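Local coordinates for protein sulfite reductase [ferredoxin] (Mycobacterium tuberculosis, PDB 1ZJ8) that reduces sulfite to sulfide with six electrons from ferredoxin, using a siroheme coupled to a [4Fe-4S] cluster, at residues A[425-430]-A[443-448]; A[469-474]-A[502-507]; A[356-361]-A[416-421]; A[486-491]-A[530-535]. One frame throughout, in Å; residues are numbered along the deposited sequence.

Contacts 1, 2 and 4 share one five-stranded mixed sheet. Strand 425-427 at its edge pairs with strand 469-472, Met-426 O accepting from Ile-471 N at 2.8 Å, which joins contacts 1 and 2 (centres about 10 Å apart). Strand 486-494 comes next, then 500-508, so contact 2 reaches across the strand of contact 4, with centres about 6 Å apart. Cys-428 (contact 1) and Cys-474 (contact 2) bind two irons of the same cluster, while the Phe-488 side chain of contact 4 stays about 10 Å from it. Contact 3, centred about 13 Å from contact 1, precedes it along the chain, helix 420-424 running straight into strand 425-427; its Ile-360 O accepts a hydrogen bond from Gln-446 NE2.

Contact 1 of 4, residues A[425-430]-A[443-448]; sequences LMACSG and VRAQHL. With SF4 (iron/sulfur cluster), chain D.
Leu-425 starts the contact with Ala-445. Its CG stands anti to the backbone N (chi1 177°), which sends CD2 across to the CB of Ala-445 at 3.8 Å. Met-426 turns to the other face of the strand. Ala-427 returns to the helix side, and its CB lies 4.3 Å from the same Ala-445 CB, so one methyl of the helix meets two side chains of the strand. With an alanine on each side, the backbones come within 7.0 Å, Ala-427 CA to Ala-445 CA. Cys-428 lies beyond the helix contact, and its SG binds iron FE4 of the cluster at 2.3 Å; it is the first of two cluster cysteines, with Cys-434 six positions on, as in siroheme sulfite and nitrite reductases. Ser-429 follows, its OG hydrogen-bonded to siroheme O1A and its N 3.6 Å from cluster sulfur S1. One face of the strand thus meets the helix, and the residues after it reach the cluster and siroheme. Strand 425-427 is the sheet edge beside strand 469-472, and helix 442-455 packs on the face of this edge strand; one turn beyond Ala-445, Leu-448 packs on Ile-471 and on Leu-532 of helix 532-545.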
# COMPACT_ATOMS: atom_id res chain seq x y z
N LEU A 425 1.22 -11.99 -7.54
CA LEU A 425 0.24 -11.13 -8.17
C LEU A 425 -0.34 -10.16 -7.13
O LEU A 425 -0.64 -10.53 -6.01
CB LEU A 425 -0.88 -11.96 -8.83
CG LEU A 425 -2.03 -11.15 -9.47
CD1 LEU A 425 -2.61 -11.85 -10.67
CD2 LEU A 425 -3.18 -10.81 -8.49
N MET A 426 -0.50 -8.91 -7.52
CA MET A 426 -1.29 -7.98 -6.71
C MET A 426 -2.36 -7.34 -7.58
O MET A 426 -2.23 -7.27 -8.81
CB MET A 426 -0.42 -6.87 -6.09
CG MET A 426 0.54 -7.34 -5.02
SD MET A 426 1.40 -5.98 -4.13
CE MET A 426 1.72 -4.79 -5.40
N ALA A 427 -3.42 -6.87 -6.93
CA ALA A 427 -4.48 -6.15 -7.60
C ALA A 427 -5.06 -5.15 -6.61
O ALA A 427 -4.96 -5.34 -5.39
CB ALA A 427 -5.55 -7.10 -8.07
N CYS A 428 -5.64 -4.08 -7.12
CA CYS A 428 -6.31 -3.09 -6.29
C CYS A 428 -7.76 -3.50 -6.11
O CYS A 428 -8.14 -4.62 -6.46
CB CYS A 428 -6.22 -1.72 -6.96
SG CYS A 428 -7.26 -1.56 -8.46
N SER A 429 -8.57 -2.61 -5.55
CA SER A 429 -9.98 -2.92 -5.30
C SER A 429 -10.79 -2.98 -6.61
O SER A 429 -11.56 -3.93 -6.85
CB SER A 429 -10.52 -1.89 -4.33
OG SER A 429 -9.59 -1.79 -3.29
N GLY A 430 -10.59 -1.98 -7.46
CA GLY A 430 -11.24 -1.93 -8.76
C GLY A 430 -12.73 -1.68 -8.64
O GLY A 430 -13.27 -1.41 -7.54
N VAL A 443 -11.72 -9.24 -7.94
CA VAL A 443 -12.50 -10.44 -8.25
C VAL A 443 -11.89 -11.21 -9.44
O VAL A 443 -11.79 -12.45 -9.44
CB VAL A 443 -13.99 -10.08 -8.54
CG1 VAL A 443 -14.86 -11.37 -8.53
CG2 VAL A 443 -14.51 -9.03 -7.51
N ARG A 444 -11.47 -10.45 -10.46
CA ARG A 444 -10.79 -11.00 -11.61
C ARG A 444 -9.64 -11.89 -11.19
O ARG A 444 -9.53 -13.05 -11.61
CB ARG A 444 -10.25 -9.86 -12.48
CG ARG A 444 -9.70 -10.33 -13.83
CD ARG A 444 -10.83 -10.65 -14.80
NE ARG A 444 -10.65 -11.93 -15.47
CZ ARG A 444 -9.80 -12.15 -16.46
NH1 ARG A 444 -9.03 -11.18 -16.89
NH2 ARG A 444 -9.72 -13.34 -17.03
N ALA A 445 -8.81 -11.32 -10.32
CA ALA A 445 -7.63 -11.99 -9.77
C ALA A 445 -7.97 -13.33 -9.16
O ALA A 445 -7.16 -14.25 -9.20
CB ALA A 445 -6.99 -11.12 -8.70
N GLN A 446 -9.16 -13.44 -8.58
CA GLN A 446 -9.56 -14.68 -7.91
C GLN A 446 -9.73 -15.83 -8.90
O GLN A 446 -9.56 -17.00 -8.54
CB GLN A 446 -10.87 -14.50 -7.12
CG GLN A 446 -10.88 -13.34 -6.13
CD GLN A 446 -9.72 -13.41 -5.18
OE1 GLN A 446 -9.32 -14.50 -4.77
NE2 GLN A 446 -9.17 -12.25 -4.82
N HIS A 447 -10.08 -15.48 -10.14
CA HIS A 447 -10.22 -16.45 -11.22
C HIS A 447 -8.95 -16.59 -12.03
O HIS A 447 -8.69 -17.63 -12.64
CB HIS A 447 -11.32 -16.00 -12.20
CG HIS A 447 -12.70 -15.91 -11.60
ND1 HIS A 447 -13.15 -14.80 -10.92
CD2 HIS A 447 -13.73 -16.79 -11.61
CE1 HIS A 447 -14.39 -15.01 -10.51
NE2 HIS A 447 -14.77 -16.21 -10.92
N LEU A 448 -8.15 -15.52 -12.06
CA LEU A 448 -7.05 -15.42 -13.00
C LEU A 448 -5.86 -16.22 -12.52
O LEU A 448 -5.22 -16.91 -13.32
CB LEU A 448 -6.68 -13.96 -13.23
CG LEU A 448 -5.58 -13.66 -14.25
CD1 LEU A 448 -5.90 -14.26 -15.61
CD2 LEU A 448 -5.36 -12.15 -14.32
FE1 SF4 D . -7.75 3.31 -9.03
FE2 SF4 D . -6.81 2.56 -6.57
FE3 SF4 D . -9.49 2.44 -7.12
FE4 SF4 D . -7.66 0.68 -8.12
S1 SF4 D . -8.26 0.92 -5.91
S2 SF4 D . -9.36 1.72 -9.32
S3 SF4 D . -5.87 2.03 -8.60
S4 SF4 D . -8.22 4.35 -7.02

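Contact 2 of 4, residues A[469-474]-A[502-507]; sequences VNINGC and EGFQVH. With SF4 (iron/sulfur cluster), chain D.
Phe-504 leans its ring on Ile-471 and Asn-472 across one intervening strand of the mixed five-stranded sheet that carries the cluster-binding loops. The order 469-472, 486-494, 500-508 means that this pair is not bonded strand to strand; the Phe-504 side chain reaches past the middle strand. At the ring edge, close to the ring plane, CE2 faces the backbone O of Asn-472 at 3.6 Å, a polar atom meeting the slightly positive rim of an aromatic. The same CE2 also touches the CG2 methyl of Ile-471 at 3.9 Å, and ring atom CZ lies 4.1 Å from CG2. The two side chains approach at a slant, the methyl neither squarely over the ring nor beside it. Phe-504 reaches this place because its CG is turned anti to its carbonyl carbon (chi1 -61°), which brings the CD2 edge of the ring beside Gly-490 CA of the middle strand. Outward from this first shell, the Asn-472 side chain is held by its OD1, which accepts from Ala-479 N, with a weak bond from ND2 to Phe-488 O. Ala-479 directly follows Cys-478, so this amide ties the strand to the loop from Cys-474 to Cys-478, whose two cysteines, three residues between them, are characteristic of the family. Where the strand ends, Gly-473 has no side chain to fend off the cluster, and its carbonyl carbon C packs 3.6 Å from sulfur S2. One residue on, Cys-474 SG binds iron FE1 at 2.3 Å.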
# COMPACT_ATOMS: atom_id res chain seq x y z
N VAL A 469 3.05 -9.64 -11.27
CA VAL A 469 1.92 -9.18 -12.07
C VAL A 469 1.02 -8.31 -11.21
O VAL A 469 0.48 -8.78 -10.20
CB VAL A 469 1.06 -10.36 -12.62
CG1 VAL A 469 -0.17 -9.83 -13.38
CG2 VAL A 469 1.89 -11.31 -13.50
N ASN A 470 0.86 -7.05 -11.60
CA ASN A 470 0.03 -6.11 -10.83
C ASN A 470 -1.14 -5.58 -11.67
O ASN A 470 -0.93 -5.00 -12.74
CB ASN A 470 0.86 -4.94 -10.32
CG ASN A 470 1.94 -5.37 -9.34
OD1 ASN A 470 2.10 -6.54 -9.05
ND2 ASN A 470 2.67 -4.41 -8.81
N ILE A 471 -2.37 -5.78 -11.17
CA ILE A 471 -3.59 -5.38 -11.87
C ILE A 471 -4.23 -4.17 -11.18
O ILE A 471 -4.75 -4.27 -10.07
CB ILE A 471 -4.63 -6.52 -11.90
CG1 ILE A 471 -3.95 -7.88 -12.15
CG2 ILE A 471 -5.68 -6.23 -12.98
CD1 ILE A 471 -4.92 -9.03 -12.39
N ASN A 472 -4.22 -3.04 -11.86
CA ASN A 472 -4.79 -1.80 -11.32
C ASN A 472 -6.01 -1.39 -12.13
O ASN A 472 -6.02 -1.52 -13.35
CB ASN A 472 -3.74 -0.70 -11.35
CG ASN A 472 -2.46 -1.08 -10.59
OD1 ASN A 472 -2.16 -0.50 -9.54
ND2 ASN A 472 -1.71 -2.05 -11.13
N GLY A 473 -7.05 -0.89 -11.44
CA GLY A 473 -8.33 -0.50 -12.08
C GLY A 473 -8.39 0.91 -12.69
O GLY A 473 -9.41 1.28 -13.29
N CYS A 474 -7.31 1.68 -12.53
CA CYS A 474 -7.22 3.05 -13.06
C CYS A 474 -5.77 3.54 -12.90
O CYS A 474 -4.94 2.83 -12.34
CB CYS A 474 -8.20 3.97 -12.33
SG CYS A 474 -7.48 4.69 -10.85
N GLU A 502 -14.13 -2.40 -21.02
CA GLU A 502 -13.08 -2.43 -20.01
C GLU A 502 -11.88 -3.28 -20.44
O GLU A 502 -12.04 -4.42 -20.87
CB GLU A 502 -13.64 -2.83 -18.62
CG GLU A 502 -13.86 -4.33 -18.30
CD GLU A 502 -14.01 -4.61 -16.79
OE1 GLU A 502 -14.98 -4.14 -16.17
OE2 GLU A 502 -13.13 -5.28 -16.21
N GLY A 503 -10.69 -2.68 -20.35
CA GLY A 503 -9.43 -3.31 -20.75
C GLY A 503 -8.25 -2.62 -20.08
O GLY A 503 -8.43 -1.78 -19.20
N PHE A 504 -7.04 -2.97 -20.49
CA PHE A 504 -5.83 -2.57 -19.77
C PHE A 504 -4.72 -2.12 -20.71
O PHE A 504 -4.53 -2.68 -21.79
CB PHE A 504 -5.35 -3.74 -18.87
CG PHE A 504 -6.36 -4.17 -17.83
CD1 PHE A 504 -7.32 -5.14 -18.11
CD2 PHE A 504 -6.37 -3.58 -16.58
CE1 PHE A 504 -8.26 -5.52 -17.17
CE2 PHE A 504 -7.31 -3.97 -15.64
CZ PHE A 504 -8.26 -4.93 -15.94
N GLN A 505 -4.01 -1.07 -20.29
CA GLN A 505 -2.74 -0.66 -20.88
C GLN A 505 -1.66 -1.42 -20.12
O GLN A 505 -1.79 -1.65 -18.93
CB GLN A 505 -2.56 0.86 -20.73
CG GLN A 505 -1.35 1.51 -21.50
CD GLN A 505 -1.28 3.07 -21.36
OE1 GLN A 505 -0.39 3.62 -20.69
NE2 GLN A 505 -2.22 3.78 -22.00
N VAL A 506 -0.59 -1.80 -20.82
CA VAL A 506 0.40 -2.74 -20.32
C VAL A 506 1.75 -2.07 -20.07
O VAL A 506 2.31 -1.43 -20.95
CB VAL A 506 0.58 -3.86 -21.36
CG1 VAL A 506 1.73 -4.82 -21.01
CG2 VAL A 506 -0.74 -4.62 -21.51
N HIS A 507 2.28 -2.24 -18.86
CA HIS A 507 3.62 -1.74 -18.54
C HIS A 507 4.47 -2.98 -18.27
O HIS A 507 4.08 -3.85 -17.50
CB HIS A 507 3.60 -0.82 -17.31
CG HIS A 507 2.77 0.43 -17.49
ND1 HIS A 507 3.32 1.70 -17.49
CD2 HIS A 507 1.43 0.61 -17.64
CE1 HIS A 507 2.36 2.60 -17.66
NE2 HIS A 507 1.21 1.96 -17.75
FE1 SF4 D . -7.75 3.31 -9.03
FE2 SF4 D . -6.81 2.56 -6.57
FE3 SF4 D . -9.49 2.44 -7.12
FE4 SF4 D . -7.66 0.68 -8.12
S1 SF4 D . -8.26 0.92 -5.91
S2 SF4 D . -9.36 1.72 -9.32
S3 SF4 D . -5.87 2.03 -8.60
S4 SF4 D . -8.22 4.35 -7.02

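Contact 3 of 4, residues A[356-361]-A[416-421]; sequences GVAPIA and SRPSHW
Gly-356 and Ser-416 meet through their backbones, the O of Gly-356 facing the CA of Ser-416 at 3.4 Å in a CA-H...O contact with an angle of 145° at the hydrogen. The two chains run in roughly the same direction here, and they come closest one residue further, with 4.4 Å between Val-357 CA and Ser-416 CA. Ser-416 also lays its CB 3.6 Å from the carbonyl O of Gly-356. Val-357 contributes one branch: CG1, turned anti to the carbonyl carbon (chi1 -75°), rests 3.9 Å from the Ser-416 backbone N and 4.3 Å from its CB. Behind this layer lies helix 399-411, where Leu-409 receives Val-357 and Ile-406 receives Ser-416. Strand 353-357 belongs to an antiparallel sheet of the second ferredoxin-like half domain. Segment 416-421 follows helix 399-411 and runs into helix 420-424, which leads directly into strand 425-427 of the cluster-bearing sheet; the chain running up to helix 420-424 lies beside the end of strand 353-357. Farther along, Ala-358 and Pro-418 take over with purely apolar packing. The CB methyl of Ala-358 faces the proline ring, 3.8 Å from Pro-418 CG and 4.1 Å from Pro-418 CB. Beyond that pair along the chain the two segments part. Ser-419 is the N-cap of helix 420-424: its OG accepts from Arg-422 N and also bonds to Glu-453 on helix 442-455. Ile-360, on the other segment, packs on Ala-445 and Val-449 of the same helix 442-455.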
# COMPACT_ATOMS: atom_id res chain seq x y z
N GLY A 356 4.85 -17.36 6.32
CA GLY A 356 4.11 -16.38 5.50
C GLY A 356 3.14 -17.07 4.55
O GLY A 356 3.49 -18.08 3.92
N VAL A 357 1.93 -16.54 4.43
CA VAL A 357 0.93 -17.15 3.57
C VAL A 357 0.44 -16.16 2.55
O VAL A 357 0.45 -14.95 2.77
CB VAL A 357 -0.30 -17.67 4.33
CG1 VAL A 357 0.03 -18.93 5.06
CG2 VAL A 357 -0.86 -16.62 5.28
N ALA A 358 -0.02 -16.70 1.43
CA ALA A 358 -0.36 -15.90 0.27
C ALA A 358 -1.81 -16.12 -0.09
O ALA A 358 -2.14 -17.14 -0.68
CB ALA A 358 0.52 -16.25 -0.95
N PRO A 359 -2.66 -15.16 0.24
CA PRO A 359 -3.99 -15.20 -0.31
C PRO A 359 -3.90 -14.77 -1.78
O PRO A 359 -2.80 -14.73 -2.34
CB PRO A 359 -4.77 -14.20 0.55
CG PRO A 359 -3.73 -13.38 1.29
CD PRO A 359 -2.41 -13.98 1.09
N ILE A 360 -5.04 -14.48 -2.40
CA ILE A 360 -5.07 -13.98 -3.76
C ILE A 360 -5.36 -12.48 -3.70
O ILE A 360 -6.50 -12.07 -3.46
CB ILE A 360 -6.15 -14.71 -4.58
CG1 ILE A 360 -5.75 -16.18 -4.81
CG2 ILE A 360 -6.38 -14.00 -5.91
CD1 ILE A 360 -6.74 -16.98 -5.64
N ALA A 361 -4.33 -11.67 -3.92
CA ALA A 361 -4.45 -10.23 -3.96
C ALA A 361 -5.13 -9.70 -2.73
O ALA A 361 -6.05 -8.94 -2.85
CB ALA A 361 -5.23 -9.82 -5.17
N SER A 416 1.28 -21.37 2.23
CA SER A 416 2.67 -21.02 2.52
C SER A 416 3.60 -21.47 1.40
O SER A 416 4.76 -21.02 1.31
CB SER A 416 3.08 -21.63 3.84
OG SER A 416 2.68 -22.97 3.88
N ARG A 417 3.09 -22.34 0.54
CA ARG A 417 3.79 -22.76 -0.67
C ARG A 417 2.91 -22.50 -1.89
O ARG A 417 2.40 -23.43 -2.52
CB ARG A 417 4.14 -24.24 -0.63
CG ARG A 417 5.16 -24.65 0.45
CD ARG A 417 5.17 -26.18 0.50
NE ARG A 417 5.94 -26.81 1.57
CZ ARG A 417 5.98 -28.15 1.74
NH1 ARG A 417 5.30 -28.96 0.92
NH2 ARG A 417 6.70 -28.69 2.73
N PRO A 418 2.73 -21.23 -2.23
CA PRO A 418 1.91 -20.96 -3.39
C PRO A 418 2.68 -21.11 -4.68
O PRO A 418 3.90 -21.13 -4.68
CB PRO A 418 1.52 -19.49 -3.21
CG PRO A 418 2.71 -18.92 -2.49
CD PRO A 418 3.24 -20.00 -1.60
N SER A 419 1.95 -21.20 -5.79
CA SER A 419 2.53 -21.09 -7.11
C SER A 419 3.07 -19.67 -7.29
O SER A 419 2.65 -18.76 -6.58
CB SER A 419 1.48 -21.39 -8.19
OG SER A 419 0.59 -20.29 -8.37
N HIS A 420 4.00 -19.53 -8.22
CA HIS A 420 4.56 -18.23 -8.62
C HIS A 420 3.48 -17.18 -8.75
O HIS A 420 3.58 -16.07 -8.20
CB HIS A 420 5.19 -18.35 -10.02
CG HIS A 420 6.43 -19.18 -10.04
ND1 HIS A 420 7.68 -18.65 -9.81
CD2 HIS A 420 6.60 -20.52 -10.20
CE1 HIS A 420 8.58 -19.62 -9.85
NE2 HIS A 420 7.95 -20.76 -10.08
N TRP A 421 2.46 -17.57 -9.50
CA TRP A 421 1.35 -16.71 -9.90
C TRP A 421 0.58 -16.20 -8.74
O TRP A 421 0.34 -15.01 -8.62
CB TRP A 421 0.40 -17.47 -10.84
CG TRP A 421 1.16 -17.95 -11.99
CD1 TRP A 421 1.46 -19.25 -12.31
CD2 TRP A 421 1.84 -17.14 -12.95
NE1 TRP A 421 2.25 -19.29 -13.43
CE2 TRP A 421 2.50 -18.00 -13.84
CE3 TRP A 421 1.95 -15.75 -13.13
CZ2 TRP A 421 3.26 -17.54 -14.89
CZ3 TRP A 421 2.68 -15.28 -14.19
CH2 TRP A 421 3.33 -16.18 -15.06

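Contact 4 of 4, residues A[486-491]-A[530-535]; sequences IGFKGQ and DELGDY
Phe-488 and Leu-532 form the tight part of this contact. The CD2 methyl of Leu-532 rests 3.4 Å from CE1 and 3.5 Å from CD1 of the Phe-488 ring, the two side chains running side by side but pointing opposite ways, so that the methyl sits nearest the CD1-CE1 bond. Beside it, Tyr-535 has CG anti to its backbone N (chi1 170°), a setting that swings its ring toward the strand; its CD2 sits at the edge of the Phe-488 ring, 4.1 Å from CZ. Ile-486 makes the looser touch on Tyr-535, its CG2 lying 4.3 Å from Tyr-535 CE2, at the edge of the tyrosine ring. The backbones themselves keep apart, 9.2 Å between Phe-488 CA and Leu-532 CA. On the outer side, Asp-530 is exposed, and Asp-534, partly exposed, forms a salt bridge with Arg-455. Helix 532-545 thus lies over one face of the cluster-bearing sheet, Ile-536 and Val-539 adding to the cover on Ile-486. The phenol OH of Tyr-535 bonds to Leu-565 O near the chain end. Since what crosses from strand to helix is carbon against carbon, the fit depends on shape and burial of apolar surface rather than on directed bonds.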
# COMPACT_ATOMS: atom_id res chain seq x y z
N ILE A 486 4.90 -7.48 -15.18
CA ILE A 486 3.74 -7.22 -16.00
C ILE A 486 2.72 -6.37 -15.23
O ILE A 486 2.02 -6.87 -14.36
CB ILE A 486 3.09 -8.52 -16.46
CG1 ILE A 486 4.14 -9.45 -17.07
CG2 ILE A 486 1.97 -8.23 -17.48
CD1 ILE A 486 3.61 -10.76 -17.54
N GLY A 487 2.64 -5.08 -15.55
CA GLY A 487 1.72 -4.18 -14.89
C GLY A 487 0.55 -3.89 -15.80
O GLY A 487 0.73 -3.77 -17.01
N PHE A 488 -0.64 -3.78 -15.24
CA PHE A 488 -1.84 -3.50 -16.03
C PHE A 488 -2.50 -2.24 -15.50
O PHE A 488 -2.79 -2.15 -14.31
CB PHE A 488 -2.81 -4.67 -15.97
CG PHE A 488 -2.32 -5.91 -16.66
CD1 PHE A 488 -2.58 -6.12 -18.00
CD2 PHE A 488 -1.59 -6.87 -15.98
CE1 PHE A 488 -2.13 -7.26 -18.63
CE2 PHE A 488 -1.13 -8.02 -16.62
CZ PHE A 488 -1.41 -8.21 -17.95
N LYS A 489 -2.71 -1.26 -16.38
CA LYS A 489 -3.41 -0.02 -16.02
C LYS A 489 -4.76 -0.04 -16.70
O LYS A 489 -4.86 0.10 -17.93
CB LYS A 489 -2.63 1.23 -16.45
CG LYS A 489 -3.35 2.60 -16.13
CD LYS A 489 -2.47 3.84 -16.41
CE LYS A 489 -1.84 3.83 -17.82
NZ LYS A 489 -0.90 4.98 -18.02
N GLY A 490 -5.80 -0.20 -15.90
CA GLY A 490 -7.17 -0.25 -16.41
C GLY A 490 -7.62 1.08 -16.99
O GLY A 490 -7.42 2.14 -16.38
N GLN A 491 -8.22 1.00 -18.18
CA GLN A 491 -8.81 2.16 -18.86
C GLN A 491 -9.91 1.67 -19.79
O GLN A 491 -10.05 0.48 -20.02
CB GLN A 491 -7.75 3.02 -19.58
CG GLN A 491 -7.09 2.43 -20.84
CD GLN A 491 -5.96 3.33 -21.41
OE1 GLN A 491 -5.58 3.22 -22.58
NE2 GLN A 491 -5.44 4.23 -20.57
N ASP A 530 -11.00 -9.81 -20.83
CA ASP A 530 -11.14 -11.23 -21.14
C ASP A 530 -9.81 -11.83 -21.59
O ASP A 530 -9.56 -13.01 -21.39
CB ASP A 530 -12.18 -11.44 -22.25
CG ASP A 530 -13.54 -10.83 -21.91
OD1 ASP A 530 -14.18 -11.25 -20.91
OD2 ASP A 530 -13.97 -9.93 -22.67
N GLU A 531 -8.97 -11.02 -22.22
CA GLU A 531 -7.71 -11.52 -22.79
C GLU A 531 -6.53 -11.61 -21.83
O GLU A 531 -5.46 -12.04 -22.25
CB GLU A 531 -7.27 -10.60 -23.95
CG GLU A 531 -8.21 -10.53 -25.15
CD GLU A 531 -7.85 -9.38 -26.12
OE1 GLU A 531 -7.39 -8.31 -25.64
OE2 GLU A 531 -8.05 -9.55 -27.36
N LEU A 532 -6.68 -11.19 -20.57
CA LEU A 532 -5.52 -11.08 -19.67
C LEU A 532 -4.75 -12.39 -19.57
O LEU A 532 -3.52 -12.39 -19.64
CB LEU A 532 -5.94 -10.65 -18.27
CG LEU A 532 -6.46 -9.22 -18.01
CD1 LEU A 532 -6.84 -9.07 -16.57
CD2 LEU A 532 -5.39 -8.22 -18.34
N GLY A 533 -5.47 -13.50 -19.40
CA GLY A 533 -4.86 -14.83 -19.32
C GLY A 533 -4.21 -15.24 -20.62
O GLY A 533 -3.12 -15.80 -20.63
N ASP A 534 -4.88 -14.95 -21.73
CA ASP A 534 -4.32 -15.21 -23.05
C ASP A 534 -3.01 -14.46 -23.23
O ASP A 534 -2.00 -15.03 -23.64
CB ASP A 534 -5.28 -14.74 -24.15
CG ASP A 534 -6.57 -15.53 -24.19
OD1 ASP A 534 -6.53 -16.77 -24.23
OD2 ASP A 534 -7.65 -14.90 -24.24
N TYR A 535 -3.04 -13.17 -22.93
CA TYR A 535 -1.88 -12.31 -23.12
C TYR A 535 -0.68 -12.73 -22.27
O TYR A 535 0.43 -12.85 -22.78
CB TYR A 535 -2.24 -10.86 -22.80
CG TYR A 535 -1.03 -9.99 -22.74
CD1 TYR A 535 -0.56 -9.35 -23.87
CD2 TYR A 535 -0.32 -9.85 -21.56
CE1 TYR A 535 0.57 -8.58 -23.82
CE2 TYR A 535 0.81 -9.09 -21.50
CZ TYR A 535 1.25 -8.45 -22.63
OH TYR A 535 2.39 -7.67 -22.57